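Local coordinates for protein sulfotransferase (Mycobacterium tuberculosis, PDB 2ZQ5) that probably transfers a sulfuryl group from a nucleotide donor to an acceptor, as enzymes of the sulfotransferase family do, at residues 70-75 and 179-184; 203-208 and 236-241; 208-213 and 243-248. One frame throughout, in Å; residues are numbered along the deposited sequence.

Contact 1 (70-75 and 179-184)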
# COMPACT_ATOMS: atom_id res chain seq x y z
N VAL A 70 -3.50 10.51 12.40
CA VAL A 70 -2.50 10.44 13.46
C VAL A 70 -1.13 10.25 12.81
O VAL A 70 -0.15 10.87 13.22
CB VAL A 70 -2.79 9.28 14.44
CG1 VAL A 70 -1.58 9.04 15.34
CG2 VAL A 70 -4.00 9.61 15.29
N ALA A 71 -1.07 9.39 11.80
CA ALA A 71 0.17 9.13 11.09
C ALA A 71 0.65 10.42 10.43
O ALA A 71 1.85 10.72 10.42
CB ALA A 71 -0.04 8.04 10.02
N ARG A 72 -0.29 11.18 9.88
CA ARG A 72 0.03 12.45 9.24
C ARG A 72 0.69 13.37 10.28
O ARG A 72 1.72 13.99 10.01
CB ARG A 72 -1.25 13.10 8.70
CG ARG A 72 -0.98 14.33 7.86
CD ARG A 72 -2.27 15.05 7.45
NE ARG A 72 -1.95 16.23 6.66
CZ ARG A 72 -1.67 16.21 5.35
NH1 ARG A 72 -1.69 15.07 4.68
NH2 ARG A 72 -1.31 17.33 4.74
N LEU A 73 0.09 13.44 11.47
CA LEU A 73 0.62 14.27 12.55
C LEU A 73 2.02 13.82 12.97
O LEU A 73 2.89 14.66 13.21
CB LEU A 73 -0.30 14.21 13.77
CG LEU A 73 -1.64 14.95 13.69
CD1 LEU A 73 -2.54 14.51 14.84
CD2 LEU A 73 -1.41 16.46 13.72
N LEU A 74 2.23 12.51 13.05
CA LEU A 74 3.53 11.98 13.45
C LEU A 74 4.61 12.34 12.44
O LEU A 74 5.73 12.69 12.82
CB LEU A 74 3.46 10.46 13.62
CG LEU A 74 2.61 9.95 14.80
CD1 LEU A 74 2.50 8.44 14.74
CD2 LEU A 74 3.24 10.39 16.12
N SER A 75 4.30 12.25 11.15
CA SER A 75 5.27 12.60 10.12
C SER A 75 5.61 14.09 10.16
O SER A 75 6.77 14.47 10.07
CB SER A 75 4.75 12.23 8.72
OG SER A 75 4.91 10.85 8.46
N ARG A 179 -1.86 6.93 2.81
CA ARG A 179 -3.09 7.17 3.55
C ARG A 179 -3.02 8.53 4.25
O ARG A 179 -4.05 9.12 4.56
CB ARG A 179 -3.33 6.07 4.59
CG ARG A 179 -2.26 6.01 5.67
CD ARG A 179 -2.54 4.97 6.75
NE ARG A 179 -1.38 4.87 7.64
CZ ARG A 179 -1.43 4.52 8.92
NH1 ARG A 179 -2.59 4.24 9.51
NH2 ARG A 179 -0.30 4.46 9.62
N GLN A 180 -1.81 9.02 4.51
CA GLN A 180 -1.65 10.31 5.16
C GLN A 180 -2.30 11.43 4.34
O GLN A 180 -2.74 12.44 4.88
CB GLN A 180 -0.17 10.63 5.38
CG GLN A 180 0.51 9.77 6.43
CD GLN A 180 1.91 10.26 6.77
OE1 GLN A 180 2.28 11.40 6.47
NE2 GLN A 180 2.70 9.40 7.41
N SER A 181 -2.34 11.22 3.02
CA SER A 181 -2.93 12.17 2.07
C SER A 181 -4.35 11.76 1.68
O SER A 181 -4.99 12.44 0.87
CB SER A 181 -2.09 12.24 0.80
OG SER A 181 -0.73 12.55 1.08
N LEU A 182 -4.82 10.66 2.24
CA LEU A 182 -6.14 10.12 1.93
C LEU A 182 -6.32 9.84 0.44
O LEU A 182 -7.43 9.93 -0.09
CB LEU A 182 -7.26 11.04 2.45
CG LEU A 182 -7.59 11.00 3.95
CD1 LEU A 182 -7.72 9.55 4.42
CD2 LEU A 182 -6.50 11.70 4.74
N HIS A 183 -5.21 9.52 -0.23
CA HIS A 183 -5.21 9.15 -1.65
C HIS A 183 -4.70 7.71 -1.66
O HIS A 183 -3.51 7.46 -1.48
CB HIS A 183 -4.26 10.03 -2.47
CG HIS A 183 -4.80 11.38 -2.80
ND1 HIS A 183 -5.01 12.36 -1.85
CD2 HIS A 183 -5.16 11.93 -3.99
CE1 HIS A 183 -5.47 13.45 -2.43
NE2 HIS A 183 -5.57 13.22 -3.73
N SER A 184 -5.61 6.76 -1.87
CA SER A 184 -5.23 5.35 -1.85
C SER A 184 -6.28 4.48 -2.53
O SER A 184 -7.47 4.73 -2.40
CB SER A 184 -5.06 4.90 -0.39
OG SER A 184 -4.81 3.51 -0.30
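Arg72 leaves helix 55-81 with CG anti to the backbone N (chi1 -172°) and runs fully extended to NE, which carries its guanidinium over to the 3-10 turn of 179-181. Gln180 reaches the other way: CG is anti to its own carbonyl carbon (chi1 -70°) and the chain is extended beyond it, so the amide lies along the helix between Ala71 and Ser75. Each of the two long side chains thus ends on the partner's segment. Arg72 NH1 donates to Gln180 O at 2.8 Å; the oxygen lies near the guanidinium plane, but NH1 stands above the carbonyl plane and the bond is bent, at 143°. Gln180 NE2 donates to Ser75 OG, also at 2.8 Å and close to the amide plane. The helix lies in the N-terminal part of the chain, and the turn follows helix 175-178 in the sulfotransferase fold, a P-loop-type parallel sheet flanked by helices; their meeting is buried. Asp34 OD2 forms a salt bridge with Arg72 NH1 and takes a hydrogen bond from Ser181 OG, so it probably balances the buried charge from beside the turn. The other amide atom, Gln180 OE1, is taken by Arg211 NE, and Ser75 OG also bonds to Asn215 OD1; the amide is therefore held at both ends, which fixes its flip. On the opposite flank of Gln180, Arg179 starts from the crowded position between N and carbonyl carbon, and one face of its guanidinium rests on Ala71 CB, 3.6 Å from Arg179 NH2, while its NE bonds to Gln176 O.

Contact 2 (203-208 and 236-241)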
# COMPACT_ATOMS: atom_id res chain seq x y z
N GLN A 203 -7.74 12.43 -10.13
CA GLN A 203 -6.76 13.22 -9.39
C GLN A 203 -5.32 13.12 -9.84
O GLN A 203 -4.89 12.12 -10.40
CB GLN A 203 -6.81 12.87 -7.90
CG GLN A 203 -8.18 13.03 -7.26
CD GLN A 203 -8.80 14.37 -7.56
OE1 GLN A 203 -8.25 15.42 -7.20
NE2 GLN A 203 -9.94 14.36 -8.23
N ASP A 204 -4.58 14.19 -9.56
CA ASP A 204 -3.15 14.22 -9.84
C ASP A 204 -2.52 13.68 -8.56
O ASP A 204 -2.65 14.28 -7.49
CB ASP A 204 -2.68 15.65 -10.09
CG ASP A 204 -1.18 15.79 -10.05
OD1 ASP A 204 -0.49 14.80 -10.40
OD2 ASP A 204 -0.69 16.87 -9.68
N TRP A 205 -1.86 12.53 -8.66
CA TRP A 205 -1.24 11.90 -7.49
C TRP A 205 0.10 12.51 -7.11
O TRP A 205 0.66 12.17 -6.06
CB TRP A 205 -1.00 10.41 -7.74
CG TRP A 205 -2.19 9.51 -7.77
CD1 TRP A 205 -3.05 9.31 -8.81
CD2 TRP A 205 -2.57 8.57 -6.75
NE1 TRP A 205 -3.93 8.29 -8.51
CE2 TRP A 205 -3.66 7.83 -7.25
CE3 TRP A 205 -2.09 8.29 -5.46
CZ2 TRP A 205 -4.27 6.81 -6.51
CZ3 TRP A 205 -2.70 7.28 -4.73
CH2 TRP A 205 -3.78 6.55 -5.25
N THR A 206 0.63 13.40 -7.93
CA THR A 206 1.95 13.96 -7.64
C THR A 206 2.15 14.51 -6.23
O THR A 206 3.12 14.18 -5.58
CB THR A 206 2.34 15.02 -8.69
OG1 THR A 206 2.19 14.46 -10.00
CG2 THR A 206 3.81 15.41 -8.51
N PRO A 207 1.22 15.35 -5.73
CA PRO A 207 1.43 15.87 -4.38
C PRO A 207 1.53 14.75 -3.34
O PRO A 207 2.31 14.85 -2.39
CB PRO A 207 0.21 16.76 -4.16
CG PRO A 207 -0.10 17.24 -5.55
CD PRO A 207 0.05 15.98 -6.37
N SER A 208 0.74 13.70 -3.52
CA SER A 208 0.76 12.57 -2.59
C SER A 208 2.09 11.82 -2.68
O SER A 208 2.61 11.37 -1.66
CB SER A 208 -0.39 11.61 -2.88
OG SER A 208 -1.63 12.19 -2.53
N LEU A 236 0.28 1.27 -9.94
CA LEU A 236 -0.33 0.96 -11.23
C LEU A 236 -1.13 2.16 -11.73
O LEU A 236 -1.14 2.47 -12.93
CB LEU A 236 -1.31 -0.21 -11.10
CG LEU A 236 -0.75 -1.60 -10.81
CD1 LEU A 236 -1.89 -2.56 -10.50
CD2 LEU A 236 0.04 -2.09 -12.02
N PHE A 237 -1.79 2.83 -10.79
CA PHE A 237 -2.65 3.98 -11.07
C PHE A 237 -1.95 5.33 -11.12
O PHE A 237 -2.45 6.27 -11.74
CB PHE A 237 -3.73 4.09 -9.98
CG PHE A 237 -4.60 2.87 -9.83
CD1 PHE A 237 -5.87 2.84 -10.40
CD2 PHE A 237 -4.17 1.77 -9.09
CE1 PHE A 237 -6.70 1.73 -10.24
CE2 PHE A 237 -5.00 0.66 -8.92
CZ PHE A 237 -6.26 0.64 -9.50
N ALA A 238 -0.80 5.43 -10.46
CA ALA A 238 -0.10 6.70 -10.36
C ALA A 238 1.32 6.71 -10.90
O ALA A 238 2.19 7.39 -10.36
CB ALA A 238 -0.08 7.13 -8.89
N LEU A 239 1.55 5.99 -11.99
CA LEU A 239 2.88 5.94 -12.56
C LEU A 239 3.43 7.31 -12.94
O LEU A 239 4.62 7.58 -12.73
CB LEU A 239 2.91 5.01 -13.77
CG LEU A 239 4.30 4.84 -14.39
CD1 LEU A 239 5.28 4.29 -13.36
CD2 LEU A 239 4.19 3.90 -15.59
N ASP A 240 2.60 8.19 -13.49
CA ASP A 240 3.11 9.51 -13.86
C ASP A 240 3.60 10.27 -12.63
O ASP A 240 4.64 10.92 -12.67
CB ASP A 240 2.05 10.35 -14.59
CG ASP A 240 1.74 9.81 -15.98
OD1 ASP A 240 2.67 9.37 -16.68
OD2 ASP A 240 0.55 9.85 -16.37
N ALA A 241 2.86 10.17 -11.52
CA ALA A 241 3.25 10.85 -10.29
C ALA A 241 4.52 10.22 -9.75
O ALA A 241 5.41 10.90 -9.24
CB ALA A 241 2.14 10.76 -9.26
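Two alanine methyls make the bumps here, and Trp205 and the backbone running on into Thr206 supply the surface they press into. Ala238 CB sits over one face of the Trp205 indole, 3.6 Å from the centroid of the five-membered ring and 19° off its normal, a CH-pi contact with the methyl displaced toward CG. That atom is the nearest, with Trp205 CG to Ala238 CB at 3.4 Å. One turn further along, Ala241 CB fits into the angle between the Trp205 side chain and the backbone leading to Thr206: it lies 3.5 Å from Trp205 CB and 3.3 Å from Thr206 N. Thr206 OG1 borders this hollow at 3.8 Å from Ala241 CB. In the sulfotransferase fold the two pieces belong to successive helical connections around strand 227-231 of the parallel sheet, and the small residues let the chains come close, with Thr206 CA and Ala241 CA 4.3 Å apart. Ala238 is the N-cap residue of helix 239-245. The opposing helix has a side-chain cap of its own, since Asp204 OD1 accepts from both Thr206 N and Thr206 OG1, the hydroxyl at 2.7 Å on its syn lone pair and the amide from above the carboxylate plane. Beyond Ala238, Phe237 adds a looser touch, its CB near Trp205 CZ2, before its ring turns away; Trp205 also packs on His183 and Ala238 on Tyr209.

Contact 3 (208-213 and 243-248)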
# COMPACT_ATOMS: atom_id res chain seq x y z
N SER A 208 0.74 13.70 -3.52
CA SER A 208 0.76 12.57 -2.59
C SER A 208 2.09 11.82 -2.68
O SER A 208 2.61 11.37 -1.66
CB SER A 208 -0.39 11.61 -2.88
OG SER A 208 -1.63 12.19 -2.53
N TYR A 209 2.63 11.68 -3.88
CA TYR A 209 3.90 10.99 -4.02
C TYR A 209 5.05 11.85 -3.51
O TYR A 209 6.05 11.33 -3.02
CB TYR A 209 4.13 10.55 -5.47
CG TYR A 209 3.54 9.18 -5.74
CD1 TYR A 209 2.16 8.98 -5.72
CD2 TYR A 209 4.37 8.08 -5.94
CE1 TYR A 209 1.61 7.71 -5.89
CE2 TYR A 209 3.83 6.80 -6.12
CZ TYR A 209 2.45 6.63 -6.09
OH TYR A 209 1.90 5.37 -6.24
N CYS A 210 4.91 13.17 -3.60
CA CYS A 210 5.93 14.05 -3.08
C CYS A 210 6.00 13.87 -1.56
O CYS A 210 7.08 13.88 -0.97
CB CYS A 210 5.60 15.50 -3.44
SG CYS A 210 6.03 15.92 -5.14
N ARG A 211 4.84 13.68 -0.93
CA ARG A 211 4.82 13.47 0.52
C ARG A 211 5.42 12.10 0.83
O ARG A 211 6.14 11.93 1.82
CB ARG A 211 3.39 13.57 1.05
CG ARG A 211 3.33 13.60 2.56
CD ARG A 211 1.92 13.46 3.10
NE ARG A 211 1.94 13.43 4.56
CZ ARG A 211 1.98 14.52 5.33
NH1 ARG A 211 2.00 15.72 4.78
NH2 ARG A 211 2.05 14.39 6.65
N HIS A 212 5.11 11.12 -0.02
CA HIS A 212 5.63 9.77 0.12
C HIS A 212 7.17 9.85 0.17
O HIS A 212 7.81 9.26 1.03
CB HIS A 212 5.13 8.94 -1.07
CG HIS A 212 5.67 7.54 -1.15
ND1 HIS A 212 6.87 7.24 -1.75
CD2 HIS A 212 5.11 6.36 -0.80
CE1 HIS A 212 7.03 5.93 -1.76
NE2 HIS A 212 5.98 5.37 -1.20
N ARG A 213 7.74 10.63 -0.75
CA ARG A 213 9.19 10.80 -0.81
C ARG A 213 9.75 11.47 0.44
O ARG A 213 10.80 11.06 0.94
CB ARG A 213 9.56 11.61 -2.06
CG ARG A 213 11.05 11.85 -2.21
CD ARG A 213 11.39 12.38 -3.59
NE ARG A 213 12.79 12.77 -3.68
CZ ARG A 213 13.30 13.86 -3.12
NH1 ARG A 213 12.51 14.67 -2.42
NH2 ARG A 213 14.59 14.14 -3.25
N MET A 243 6.93 8.66 -11.48
CA MET A 243 8.07 9.08 -12.28
C MET A 243 8.41 10.56 -12.09
O MET A 243 9.58 10.94 -12.18
CB MET A 243 7.83 8.78 -13.76
CG MET A 243 7.63 7.30 -14.07
SD MET A 243 9.00 6.25 -13.51
CE MET A 243 10.10 6.36 -14.90
N ALA A 244 7.41 11.39 -11.84
CA ALA A 244 7.67 12.82 -11.64
C ALA A 244 8.44 13.02 -10.33
O ALA A 244 9.32 13.88 -10.23
CB ALA A 244 6.36 13.60 -11.60
N THR A 245 8.12 12.20 -9.34
CA THR A 245 8.74 12.27 -8.02
C THR A 245 10.08 11.53 -7.96
O THR A 245 11.00 11.95 -7.26
CB THR A 245 7.79 11.70 -6.96
OG1 THR A 245 6.53 12.37 -7.05
CG2 THR A 245 8.36 11.89 -5.56
N TYR A 246 10.16 10.42 -8.69
CA TYR A 246 11.35 9.58 -8.74
C TYR A 246 11.67 9.33 -10.21
O TYR A 246 11.43 8.24 -10.73
CB TYR A 246 11.07 8.25 -8.04
CG TYR A 246 10.54 8.36 -6.63
CD1 TYR A 246 11.40 8.58 -5.55
CD2 TYR A 246 9.17 8.21 -6.36
CE1 TYR A 246 10.91 8.63 -4.24
CE2 TYR A 246 8.68 8.27 -5.05
CZ TYR A 246 9.56 8.47 -4.00
OH TYR A 246 9.09 8.49 -2.70
N PRO A 247 12.24 10.33 -10.90
CA PRO A 247 12.58 10.22 -12.33
C PRO A 247 13.43 9.02 -12.74
O PRO A 247 13.30 8.52 -13.87
CB PRO A 247 13.29 11.54 -12.61
CG PRO A 247 12.65 12.48 -11.63
CD PRO A 247 12.60 11.66 -10.38
N ASP A 248 14.29 8.55 -11.84
CA ASP A 248 15.17 7.43 -12.11
C ASP A 248 14.68 6.11 -11.52
O ASP A 248 15.47 5.17 -11.35
CB ASP A 248 16.57 7.74 -11.56
CG ASP A 248 16.55 7.97 -10.05
OD1 ASP A 248 15.45 8.01 -9.46
OD2 ASP A 248 17.64 8.13 -9.46
O HOH W 1 13.76 11.54 -6.21
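Helix 206-219 packs here against the C-terminal end of helix 239-245, two helices beside the parallel sheet of the sulfotransferase fold, and the side chains that join them cluster where the second helix gives way to loop at Tyr246. Tyr246 has CG anti to its carbonyl carbon (chi1 -54°), which swings the ring back toward 208-213. His212 meets it with CG anti to the backbone N (chi1 175°), the imidazole presenting ND1 at its edge. His212 ND1 and Tyr246 OH are hydrogen-bonded at 2.7 Å; either may be the donor. The oxygen lies in the imidazole plane, and the two rings meet at their edges, nearly perpendicular (85°). Tyr246 OH also packs closely against the backbone of helix 206-219, 3.0 Å from Arg213 CA, while Phe95 meets the Tyr246 ring from outside the pair.

Thr245 lies between Tyr209 and Arg213, its CG2 also over one face of the Tyr246 ring, near the rim. Thr245 CG2, anti to the backbone N, lies 3.5 Å from Tyr209 O and also touches Arg213 CD; Thr245 OG1 points back along its own helix, bonded to Ala241 O, and comes 3.4 Å from Tyr209 CB. The Tyr209 ring leads off toward Ser234, whose hydroxyl bonds to its OH. Arg213 is extended from CG to NE, with CG anti to the backbone N, and runs antiparallel alongside Thr245. A water bridges the two: Arg213 NE donates to it, and it donates to Thr245 O, 3.0 Å from the water oxygen.

In the fold
Contacts 2 and 3 are neighbours along the same pair, helices 206-219 and 239-245, with centres about 9 Å apart; they share Ser208, and the Tyr209 ring of contact 3 lies against the alanine methyls of contact 2. Contact 1 joins helix 55-81 to the turn at 179-184, its centre about 16 Å from the centres of the other two. Contacts 1 and 2 are buried, yet unlike: the first is built on polar groups and charge, the second on methyls against an indole. Contact 3 is partly buried, pairing an inner tyrosine-histidine bond with a water bridge at its rim. Ser181 and His183 of contact 1 pack on the shared Ser208.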